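Local coordinates for protein Poly(A) ribonuclease pop2 (Schizosaccharomyces pombe, PDB 2P51) that catalyses the exonucleolytic shortening of mRNA poly(A) tails, releasing 5'-AMP, as the metal-dependent catalytic component of the CCR4-NOT complex, at residues H72-T75 with L76-N79; E122-E125 with L126-S130; G131-F134 with K135-Q138; G219-D222 with I223-L227. All blocks are in the same frame, centred on the assembly; numbering follows the deposited sequence.

Interaction 1: H72-T75 with L76-N79; sequences HYQT and LRAN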
loop_
_atom_site.group_PDB
_atom_site.type_symbol
_atom_site.label_atom_id
_atom_site.label_comp_id
_atom_site.label_asym_id
_atom_site.label_seq_id
_atom_site.Cartn_x
_atom_site.Cartn_y
_atom_site.Cartn_z
ATOM N N HIS A 72 18.645 0.748 -5.086
ATOM C CA HIS A 72 17.239 0.410 -5.014
ATOM C C HIS A 72 16.380 1.673 -4.879
ATOM O O HIS A 72 15.333 1.792 -5.529
ATOM C CB HIS A 72 16.913 -0.452 -3.791
ATOM C CG HIS A 72 17.734 -1.683 -3.642
ATOM N ND1 HIS A 72 17.830 -2.410 -2.460
ATOM C CD2 HIS A 72 18.512 -2.344 -4.538
ATOM C CE1 HIS A 72 18.631 -3.461 -2.635
ATOM N NE2 HIS A 72 19.058 -3.431 -3.895
ATOM N N TYR A 73 16.832 2.592 -4.018
ATOM C CA TYR A 73 16.097 3.827 -3.830
ATOM C C TYR A 73 16.104 4.660 -5.106
ATOM O O TYR A 73 15.059 5.210 -5.538
ATOM C CB TYR A 73 16.602 4.681 -2.651
ATOM C CG TYR A 73 15.755 5.949 -2.590
ATOM C CD1 TYR A 73 14.407 5.886 -2.235
ATOM C CD2 TYR A 73 16.288 7.198 -2.882
ATOM C CE1 TYR A 73 13.580 6.993 -2.153
ATOM C CE2 TYR A 73 15.469 8.331 -2.818
ATOM C CZ TYR A 73 14.125 8.239 -2.464
ATOM O OH TYR A 73 13.330 9.365 -2.405
ATOM N N GLN A 74 17.248 4.810 -5.795
ATOM C CA GLN A 74 17.260 5.615 -7.019
ATOM C C GLN A 74 16.429 4.978 -8.121
ATOM O O GLN A 74 15.875 5.718 -8.952
ATOM C CB GLN A 74 18.701 5.820 -7.475
ATOM C CG GLN A 74 19.600 6.611 -6.522
ATOM C CD GLN A 74 18.944 7.905 -6.055
ATOM O OE1 GLN A 74 18.239 8.575 -6.807
ATOM N NE2 GLN A 74 19.142 8.300 -4.805
ATOM N N THR A 75 16.297 3.654 -8.169
ATOM C CA THR A 75 15.382 3.004 -9.105
ATOM C C THR A 75 13.931 3.356 -8.803
ATOM O O THR A 75 13.138 3.747 -9.672
ATOM C CB THR A 75 15.513 1.465 -9.082
ATOM O OG1 THR A 75 16.811 1.142 -9.609
ATOM C CG2 THR A 75 14.541 0.800 -10.024
ATOM N N LEU A 76 13.584 3.212 -7.523
ATOM C CA LEU A 76 12.237 3.543 -7.075
ATOM C C LEU A 76 11.889 4.992 -7.442
ATOM O O LEU A 76 10.839 5.301 -7.984
ATOM C CB LEU A 76 12.199 3.267 -5.571
ATOM C CG LEU A 76 11.019 3.542 -4.678
ATOM C CD1 LEU A 76 11.186 2.717 -3.395
ATOM C CD2 LEU A 76 10.836 5.014 -4.338
ATOM N N ARG A 77 12.776 5.916 -7.068
ATOM C CA ARG A 77 12.515 7.342 -7.255
ATOM C C ARG A 77 12.262 7.652 -8.714
ATOM O O ARG A 77 11.349 8.371 -9.107
ATOM C CB ARG A 77 13.747 8.078 -6.710
ATOM C CG ARG A 77 13.768 9.588 -6.815
ATOM C CD ARG A 77 15.197 10.087 -6.515
ATOM N NE ARG A 77 15.322 11.432 -7.033
ATOM C CZ ARG A 77 16.388 12.020 -7.533
ATOM N NH1 ARG A 77 17.538 11.347 -7.605
ATOM N NH2 ARG A 77 16.265 13.272 -7.940
ATOM N N ALA A 78 13.096 7.120 -9.606
ATOM C CA ALA A 78 12.971 7.370 -11.037
ATOM C C ALA A 78 11.618 6.894 -11.521
ATOM O O ALA A 78 10.954 7.562 -12.315
ATOM C CB ALA A 78 14.102 6.688 -11.807
ATOM N N ASN A 79 11.200 5.713 -11.094
ATOM C CA ASN A 79 9.953 5.152 -11.652
ATOM C C ASN A 79 8.711 5.704 -10.974
ATOM O O ASN A 79 7.736 6.036 -11.663
ATOM C CB ASN A 79 9.990 3.600 -11.573
ATOM C CG ASN A 79 10.967 3.067 -12.622
ATOM O OD1 ASN A 79 10.561 2.881 -13.765
ATOM N ND2 ASN A 79 12.224 2.834 -12.279
#
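Leu-76, Thr-75 and Arg-77 lie where two turns of the α-helix 69-82 meet, in a nuclease of the DEDD fold. Leu-76 has its N bonded to His-72 O one turn back, and its CD2 methyl comes slantwise to CE1 of Tyr-73 at 4.0 Å. Leu-76 also packs against Tyr-171 and Ala-174 of helix 170-181, the helix that carries the metal ligand Asp-172. Arg-77 runs up beside the same tyrosine. Its CB lies over one face of the Tyr-73 ring, offset toward the rim. With CG anti to the backbone N (chi1 178°) and the chain extended to NE, CD is carried to 4.1 Å from Tyr-73 CE2 and the guanidinium on to Gln-74, nearly parallel to the ring. There NH1 gives Gln-74 OE1 a 3.0 Å bond, with the acceptor in the guanidinium plane although the amide itself stands almost perpendicular to it. The other end of that amide, Gln-74 NE2, bonds to Ala-187 O. An alanine here instead of Arg-77 would remove the guanidinium, and Gln-74 OE1 would probably be left without this donor, with a gap opened beside CE2 of Tyr-73. Thr-75 contributes mainly through its carbonyl, since its OG1 turns back to Tyr-71 O. Two donors of Asn-79 hold Thr-75 O from opposite faces of its plane: N at 3.1 Å and ND2 at 2.9 Å. The same ND2, also bonded to Ala-59 O, lies 3.8 Å from Thr-75 CG2.

Interaction 2: E122-E125 with L126-S130; sequences ESIE and LLTKS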
loop_
_atom_site.group_PDB
_atom_site.type_symbol
_atom_site.label_atom_id
_atom_site.label_comp_id
_atom_site.label_asym_id
_atom_site.label_seq_id
_atom_site.Cartn_x
_atom_site.Cartn_y
_atom_site.Cartn_z
ATOM N N GLU A 122 4.060 -4.971 -19.968
ATOM C CA GLU A 122 3.808 -6.214 -19.217
ATOM C C GLU A 122 2.891 -5.987 -18.004
ATOM O O GLU A 122 2.027 -6.798 -17.654
ATOM C CB GLU A 122 5.142 -6.775 -18.761
ATOM C CG GLU A 122 6.039 -7.249 -19.866
ATOM C CD GLU A 122 6.900 -6.224 -20.569
ATOM O OE1 GLU A 122 6.731 -5.001 -20.291
ATOM O OE2 GLU A 122 7.746 -6.645 -21.403
ATOM N N SER A 123 3.110 -4.869 -17.317
ATOM C CA SER A 123 2.333 -4.610 -16.086
ATOM C C SER A 123 0.880 -4.345 -16.402
ATOM O O SER A 123 -0.022 -4.759 -15.685
ATOM C CB SER A 123 2.929 -3.416 -15.356
ATOM O OG SER A 123 4.226 -3.727 -14.851
ATOM N N ILE A 124 0.646 -3.617 -17.506
ATOM C CA ILE A 124 -0.757 -3.342 -17.917
ATOM C C ILE A 124 -1.436 -4.657 -18.252
ATOM O O ILE A 124 -2.601 -4.891 -17.929
ATOM C CB ILE A 124 -0.808 -2.356 -19.114
ATOM C CG1 ILE A 124 -0.252 -0.974 -18.763
ATOM C CG2 ILE A 124 -2.189 -2.237 -19.788
ATOM C CD1 ILE A 124 -0.713 -0.390 -17.453
ATOM N N GLU A 125 -0.700 -5.551 -18.908
ATOM C CA GLU A 125 -1.291 -6.841 -19.250
ATOM C C GLU A 125 -1.613 -7.628 -17.985
ATOM O O GLU A 125 -2.672 -8.249 -17.831
ATOM C CB GLU A 125 -0.360 -7.680 -20.158
ATOM C CG GLU A 125 -1.052 -8.993 -20.502
ATOM C CD GLU A 125 -2.315 -8.809 -21.325
ATOM O OE1 GLU A 125 -3.257 -9.622 -21.142
ATOM O OE2 GLU A 125 -2.329 -7.863 -22.131
ATOM N N LEU A 126 -0.688 -7.624 -17.039
ATOM C CA LEU A 126 -0.926 -8.358 -15.772
ATOM C C LEU A 126 -2.116 -7.760 -15.033
ATOM O O LEU A 126 -2.962 -8.499 -14.504
ATOM C CB LEU A 126 0.308 -8.259 -14.902
ATOM C CG LEU A 126 0.291 -8.871 -13.500
ATOM C CD1 LEU A 126 0.021 -10.385 -13.523
ATOM C CD2 LEU A 126 1.667 -8.626 -12.867
ATOM N N LEU A 127 -2.166 -6.421 -15.006
ATOM C CA LEU A 127 -3.298 -5.793 -14.290
ATOM C C LEU A 127 -4.626 -6.077 -14.972
ATOM O O LEU A 127 -5.684 -6.283 -14.365
ATOM C CB LEU A 127 -3.033 -4.279 -14.157
ATOM C CG LEU A 127 -1.946 -3.947 -13.128
ATOM C CD1 LEU A 127 -1.449 -2.503 -13.271
ATOM C CD2 LEU A 127 -2.408 -4.193 -11.667
ATOM N N THR A 128 -4.617 -6.048 -16.310
ATOM C CA THR A 128 -5.798 -6.360 -17.088
ATOM C C THR A 128 -6.288 -7.770 -16.791
ATOM O O THR A 128 -7.486 -7.995 -16.512
ATOM C CB THR A 128 -5.532 -6.200 -18.592
ATOM O OG1 THR A 128 -5.169 -4.829 -18.819
ATOM C CG2 THR A 128 -6.780 -6.467 -19.427
ATOM N N LYS A 129 -5.376 -8.732 -16.846
ATOM C CA LYS A 129 -5.760 -10.125 -16.554
ATOM C C LYS A 129 -6.240 -10.249 -15.112
ATOM O O LYS A 129 -7.057 -11.134 -14.805
ATOM C CB LYS A 129 -4.598 -11.079 -16.833
ATOM C CG LYS A 129 -4.342 -11.269 -18.326
ATOM C CD LYS A 129 -3.458 -12.486 -18.558
ATOM C CE LYS A 129 -3.269 -12.862 -20.014
ATOM N NZ LYS A 129 -2.180 -12.107 -20.674
ATOM N N SER A 130 -5.763 -9.390 -14.226
ATOM C CA SER A 130 -6.105 -9.445 -12.801
ATOM C C SER A 130 -7.423 -8.753 -12.514
ATOM O O SER A 130 -7.882 -8.813 -11.364
ATOM C CB SER A 130 -4.977 -8.832 -11.966
ATOM O OG SER A 130 -3.816 -9.630 -12.085
#
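Glu-122 O takes the backbone N-H of Leu-126 at 2.9 Å, the first of the turn-to-turn bonds along this part of helix 121-129. Next, Ser-123 O accepts from Leu-127 N at 2.8 Å. The leucine side chain leans against that carbonyl as well, with CG 3.3 Å from Ser-123 O, and packs on Phe-134 and His-236. At Ile-124 the carbonyl is gripped twice by one residue: Thr-128 N reaches Ile-124 O at 2.8 Å and Thr-128 OG1 reaches it at 2.7 Å, from opposite faces of the carbonyl plane. With the threonine chi1 at -61°, OG1 lies beside its own backbone N, the position from which it can reach back to the carbonyl one turn earlier, and it gives its proton there. The Ile-124 side chain packs on Tyr-119 and Phe-134. Glu-125 then bridges to Lys-129 twice, once by backbone and once by side chain. Its chain kinks at chi2 and the lysine bends at its last torsion (chi4 85°), bringing NZ to 2.7 Å from Glu-125 OE1. NZ meets OE1 on its anti side, 35° out of the carboxylate plane, in a salt bridge on the outer surface. Further on, Ser-130 OG repeats the threonine's manoeuvre, bonding to Leu-126 O opposite its own N. The whole is an amphipathic helix with an i to i+4 salt bridge outside and, inside, Leu-127 beside Glu-53, one of the metal ligands of the DEDD active site.

Interaction 3: G131-F134 with K135-Q138; sequences GIDF and KKHQ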
loop_
_atom_site.group_PDB
_atom_site.type_symbol
_atom_site.label_atom_id
_atom_site.label_comp_id
_atom_site.label_asym_id
_atom_site.label_seq_id
_atom_site.Cartn_x
_atom_site.Cartn_y
_atom_site.Cartn_z
ATOM N N GLY A 131 -8.011 -8.106 -13.540
ATOM C CA GLY A 131 -9.328 -7.503 -13.408
ATOM C C GLY A 131 -9.471 -6.000 -13.414
ATOM O O GLY A 131 -10.566 -5.400 -13.261
ATOM N N ILE A 132 -8.396 -5.238 -13.623
ATOM C CA ILE A 132 -8.488 -3.782 -13.769
ATOM C C ILE A 132 -9.285 -3.406 -15.003
ATOM O O ILE A 132 -9.038 -3.924 -16.102
ATOM C CB ILE A 132 -7.085 -3.129 -13.874
ATOM C CG1 ILE A 132 -6.215 -3.366 -12.630
ATOM C CG2 ILE A 132 -7.182 -1.643 -14.174
ATOM C CD1 ILE A 132 -6.795 -2.806 -11.368
ATOM N N ASP A 133 -10.223 -2.490 -14.773
ATOM C CA ASP A 133 -11.055 -1.923 -15.857
ATOM C C ASP A 133 -10.455 -0.612 -16.318
ATOM O O ASP A 133 -10.795 0.477 -15.854
ATOM C CB ASP A 133 -12.487 -1.805 -15.321
ATOM C CG ASP A 133 -13.463 -1.316 -16.350
ATOM O OD1 ASP A 133 -13.076 -0.870 -17.465
ATOM O OD2 ASP A 133 -14.697 -1.366 -16.091
ATOM N N PHE A 134 -9.494 -0.721 -17.235
ATOM C CA PHE A 134 -8.765 0.500 -17.587
ATOM C C PHE A 134 -9.677 1.570 -18.168
ATOM O O PHE A 134 -9.476 2.762 -17.966
ATOM C CB PHE A 134 -7.601 0.113 -18.533
ATOM C CG PHE A 134 -6.372 -0.328 -17.726
ATOM C CD1 PHE A 134 -5.582 0.609 -17.075
ATOM C CD2 PHE A 134 -6.000 -1.670 -17.626
ATOM C CE1 PHE A 134 -4.456 0.266 -16.330
ATOM C CE2 PHE A 134 -4.905 -2.050 -16.860
ATOM C CZ PHE A 134 -4.130 -1.081 -16.192
ATOM N N LYS A 135 -10.725 1.186 -18.918
ATOM C CA LYS A 135 -11.573 2.204 -19.488
ATOM C C LYS A 135 -12.245 3.017 -18.375
ATOM O O LYS A 135 -12.393 4.223 -18.403
ATOM C CB LYS A 135 -12.646 1.590 -20.396
ATOM C CG LYS A 135 -13.562 2.630 -21.042
ATOM C CD LYS A 135 -14.593 2.060 -21.964
ATOM C CE LYS A 135 -14.184 1.126 -23.115
ATOM N NZ LYS A 135 -14.988 -0.107 -22.953
ATOM N N LYS A 136 -12.660 2.329 -17.312
ATOM C CA LYS A 136 -13.305 2.994 -16.190
ATOM C C LYS A 136 -12.317 3.865 -15.437
ATOM O O LYS A 136 -12.729 4.953 -14.991
ATOM C CB LYS A 136 -13.978 1.989 -15.255
ATOM C CG LYS A 136 -15.056 2.665 -14.424
ATOM C CD LYS A 136 -15.924 1.628 -13.722
ATOM C CE LYS A 136 -16.836 2.271 -12.672
ATOM N NZ LYS A 136 -17.702 1.263 -11.987
ATOM N N HIS A 137 -11.058 3.443 -15.318
ATOM C CA HIS A 137 -10.090 4.327 -14.676
ATOM C C HIS A 137 -9.926 5.597 -15.515
ATOM O O HIS A 137 -9.649 6.674 -14.958
ATOM C CB HIS A 137 -8.732 3.659 -14.528
ATOM C CG HIS A 137 -8.651 2.615 -13.444
ATOM N ND1 HIS A 137 -7.907 2.785 -12.277
ATOM C CD2 HIS A 137 -9.212 1.377 -13.361
ATOM C CE1 HIS A 137 -8.019 1.698 -11.519
ATOM N NE2 HIS A 137 -8.812 0.841 -12.162
ATOM N N GLN A 138 -10.093 5.485 -16.845
ATOM C CA GLN A 138 -9.888 6.686 -17.655
ATOM C C GLN A 138 -11.076 7.618 -17.456
ATOM O O GLN A 138 -10.955 8.845 -17.402
ATOM C CB GLN A 138 -9.685 6.318 -19.130
ATOM C CG GLN A 138 -9.336 7.588 -19.920
ATOM C CD GLN A 138 -9.112 7.275 -21.385
ATOM O OE1 GLN A 138 -8.491 6.255 -21.710
ATOM N NE2 GLN A 138 -9.588 8.118 -22.293
HETATM O O HOH W 1 -10.396 -1.387 -11.749
HETATM O O HOH W 2 -11.350 -1.511 -19.792
#
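Asp-133 OD1 is gripped by two donors: the backbone N of Lys-136 at 3.2 Å, and a water at 3.0 Å. The amide comes from well above the carboxylate plane, 70° out of it. The water in turn accepts from Lys-135 N, so a second N-H of the first turn is tied indirectly to the same oxygen. With chi1 at -177° the carboxylate swings over the turn, and its CG lies against Lys-136 CB at 3.5 Å. This makes Asp-133 the N-cap of helix 134-140, and the partial positive charge of the helix start would probably favour its ionised form. Two residues earlier, Gly-131, with positive phi, closes a Schellman motif on the preceding helix, so the chain ends one helix and caps the next within three residues. The carbonyl of the cap residue works too: Asp-133 O takes His-137 N at 3.0 Å, and the imidazole turns its edge to it, CD2 lying 3.1 Å from Asp-133 O. Another water links His-137 NE2 (2.8 Å) to Asp-133 N, while ND1 bonds to Phe-110 O, which leaves the buried ring fixed at both nitrogens. Ile-132 CG2 touches two rings, sitting 3.5 Å above the centre of the Phe-134 ring and 3.6 Å from His-137 NE2; Trp-27 meets His-137 edge-to-face and takes a cation-pi contact from Lys-136.

Interaction 4: G219-D222 with I223-L227; sequences GLQD and IADDL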
loop_
_atom_site.group_PDB
_atom_site.type_symbol
_atom_site.label_atom_id
_atom_site.label_comp_id
_atom_site.label_asym_id
_atom_site.label_seq_id
_atom_site.Cartn_x
_atom_site.Cartn_y
_atom_site.Cartn_z
ATOM N N GLY A 219 7.046 -14.746 -0.571
ATOM C CA GLY A 219 6.172 -13.634 -0.917
ATOM C C GLY A 219 4.839 -13.607 -0.217
ATOM O O GLY A 219 4.489 -14.546 0.497
ATOM N N LEU A 220 4.056 -12.537 -0.386
ATOM C CA LEU A 220 2.808 -12.402 0.336
ATOM C C LEU A 220 1.884 -13.589 0.148
ATOM O O LEU A 220 1.361 -14.183 1.096
ATOM C CB LEU A 220 2.123 -11.114 -0.185
ATOM C CG LEU A 220 0.882 -10.712 0.591
ATOM C CD1 LEU A 220 1.212 -10.223 2.007
ATOM C CD2 LEU A 220 0.114 -9.604 -0.134
ATOM N N GLN A 221 1.631 -13.971 -1.109
ATOM C CA GLN A 221 0.677 -15.070 -1.314
ATOM C C GLN A 221 1.209 -16.404 -0.801
ATOM O O GLN A 221 0.441 -17.219 -0.269
ATOM C CB GLN A 221 0.317 -15.125 -2.798
ATOM C CG GLN A 221 -0.721 -16.205 -3.082
ATOM C CD GLN A 221 -2.063 -15.890 -2.459
ATOM O OE1 GLN A 221 -2.548 -14.765 -2.667
ATOM N NE2 GLN A 221 -2.648 -16.795 -1.694
ATOM N N ASP A 222 2.533 -16.644 -0.978
ATOM C CA ASP A 222 3.088 -17.889 -0.494
ATOM C C ASP A 222 3.010 -17.945 1.031
ATOM O O ASP A 222 2.768 -19.024 1.581
ATOM C CB ASP A 222 4.551 -18.051 -0.921
ATOM C CG ASP A 222 4.694 -18.232 -2.410
ATOM O OD1 ASP A 222 3.774 -18.758 -3.061
ATOM O OD2 ASP A 222 5.731 -17.857 -2.981
ATOM N N ILE A 223 3.210 -16.842 1.768
ATOM C CA ILE A 223 3.016 -16.877 3.199
ATOM C C ILE A 223 1.573 -17.184 3.555
ATOM O O ILE A 223 1.310 -18.027 4.438
ATOM C CB ILE A 223 3.384 -15.531 3.825
ATOM C CG1 ILE A 223 4.874 -15.244 3.727
ATOM C CG2 ILE A 223 2.940 -15.508 5.289
ATOM C CD1 ILE A 223 5.227 -13.781 3.919
ATOM N N ALA A 224 0.641 -16.505 2.898
ATOM C CA ALA A 224 -0.741 -16.812 3.185
ATOM C C ALA A 224 -1.008 -18.279 2.908
ATOM O O ALA A 224 -1.682 -18.884 3.735
ATOM C CB ALA A 224 -1.699 -16.008 2.320
ATOM N N ASP A 225 -0.499 -18.839 1.808
ATOM C CA ASP A 225 -0.872 -20.243 1.608
ATOM C C ASP A 225 -0.318 -21.111 2.727
ATOM O O ASP A 225 -0.932 -22.045 3.273
ATOM C CB ASP A 225 -0.400 -20.703 0.243
ATOM C CG ASP A 225 -1.047 -19.976 -0.918
ATOM O OD1 ASP A 225 -2.139 -19.431 -0.677
ATOM O OD2 ASP A 225 -0.538 -19.930 -2.059
ATOM N N ASP A 226 0.915 -20.806 3.103
ATOM C CA ASP A 226 1.628 -21.542 4.149
ATOM C C ASP A 226 0.878 -21.517 5.471
ATOM O O ASP A 226 0.723 -22.508 6.164
ATOM C CB ASP A 226 3.012 -20.932 4.365
ATOM C CG ASP A 226 4.063 -21.918 4.759
ATOM O OD1 ASP A 226 3.933 -23.146 4.517
ATOM O OD2 ASP A 226 5.068 -21.452 5.331
ATOM N N LEU A 227 0.400 -20.317 5.789
ATOM C CA LEU A 227 -0.339 -20.163 7.024
ATOM C C LEU A 227 -1.814 -20.499 6.882
ATOM O O LEU A 227 -2.560 -20.250 7.844
ATOM C CB LEU A 227 -0.159 -18.716 7.534
ATOM C CG LEU A 227 1.289 -18.304 7.826
ATOM C CD1 LEU A 227 1.332 -16.800 8.151
ATOM C CD2 LEU A 227 1.894 -19.129 8.950
HETATM O O HOH W 3 1.759 -20.451 -2.576
#
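Gln-221 and Asp-225 face each other across one helical turn, joined by NE2 to OD1 at 2.9 Å. The glutamine starts out with CG anti to the backbone N, then kinks at chi2 (67°), which carries the amide along the helix to the aspartate. OD1 lies in the amide plane, but NE2 stands above the carboxylate, the two planes being 43° apart. Gln-221 OE1 is held separately by Arg-231 NE, so both ends of the amide are used. With a leucine in its place, Asp-225 OD1 would probably lose this donor and Arg-231 NE its acceptor. Asp-225 has chi1 at -63°, which tucks its carboxylate back over the turn; OD1 comes to 3.4 Å from Gln-221 O, acceptor against acceptor, a closeness probably eased by the NE2 bond and by Asp-225 N, which donates to that carbonyl. A water donates to Asp-222 OD1 at 2.7 Å and lies between it and Asp-225 OD2, where two like charges come within 4.6 Å. On the inner side, Ile-223 places CG1 3.3 Å from Gly-219 O, the carbonyl that its own N bonds to, and packs on Phe-167. Gly-219 is the N-cap of this short helix 220-226, whose next residue, Leu-220, packs on helix 238-257 close to Asp-241, a metal ligand of the DEDD active site.

Overall arrangement
Each of the four contacts is local, joining neighbouring turns of one helix or its cap, so none closes a long loop, and along the chain they follow in series without nesting or crossing. Interaction 1 comes first, on helix 69-82 against helix 170-181. After strands 87-93 and 105-109, interactions 2 and 3 come almost back to back, their centres about 11 Å apart: Leu-127 O probably bonds to Ile-132 N, and the Phe-134 ring joins helices 121-129 and 134-140. Interaction 4 comes much later, on helix 220-226 beside helix 238-257. Interactions 2 and 4, which do not touch each other, each bring a leucine side chain near a bound magnesium ion, Leu-127 at about 7 Å and Leu-220 at about 6 Å.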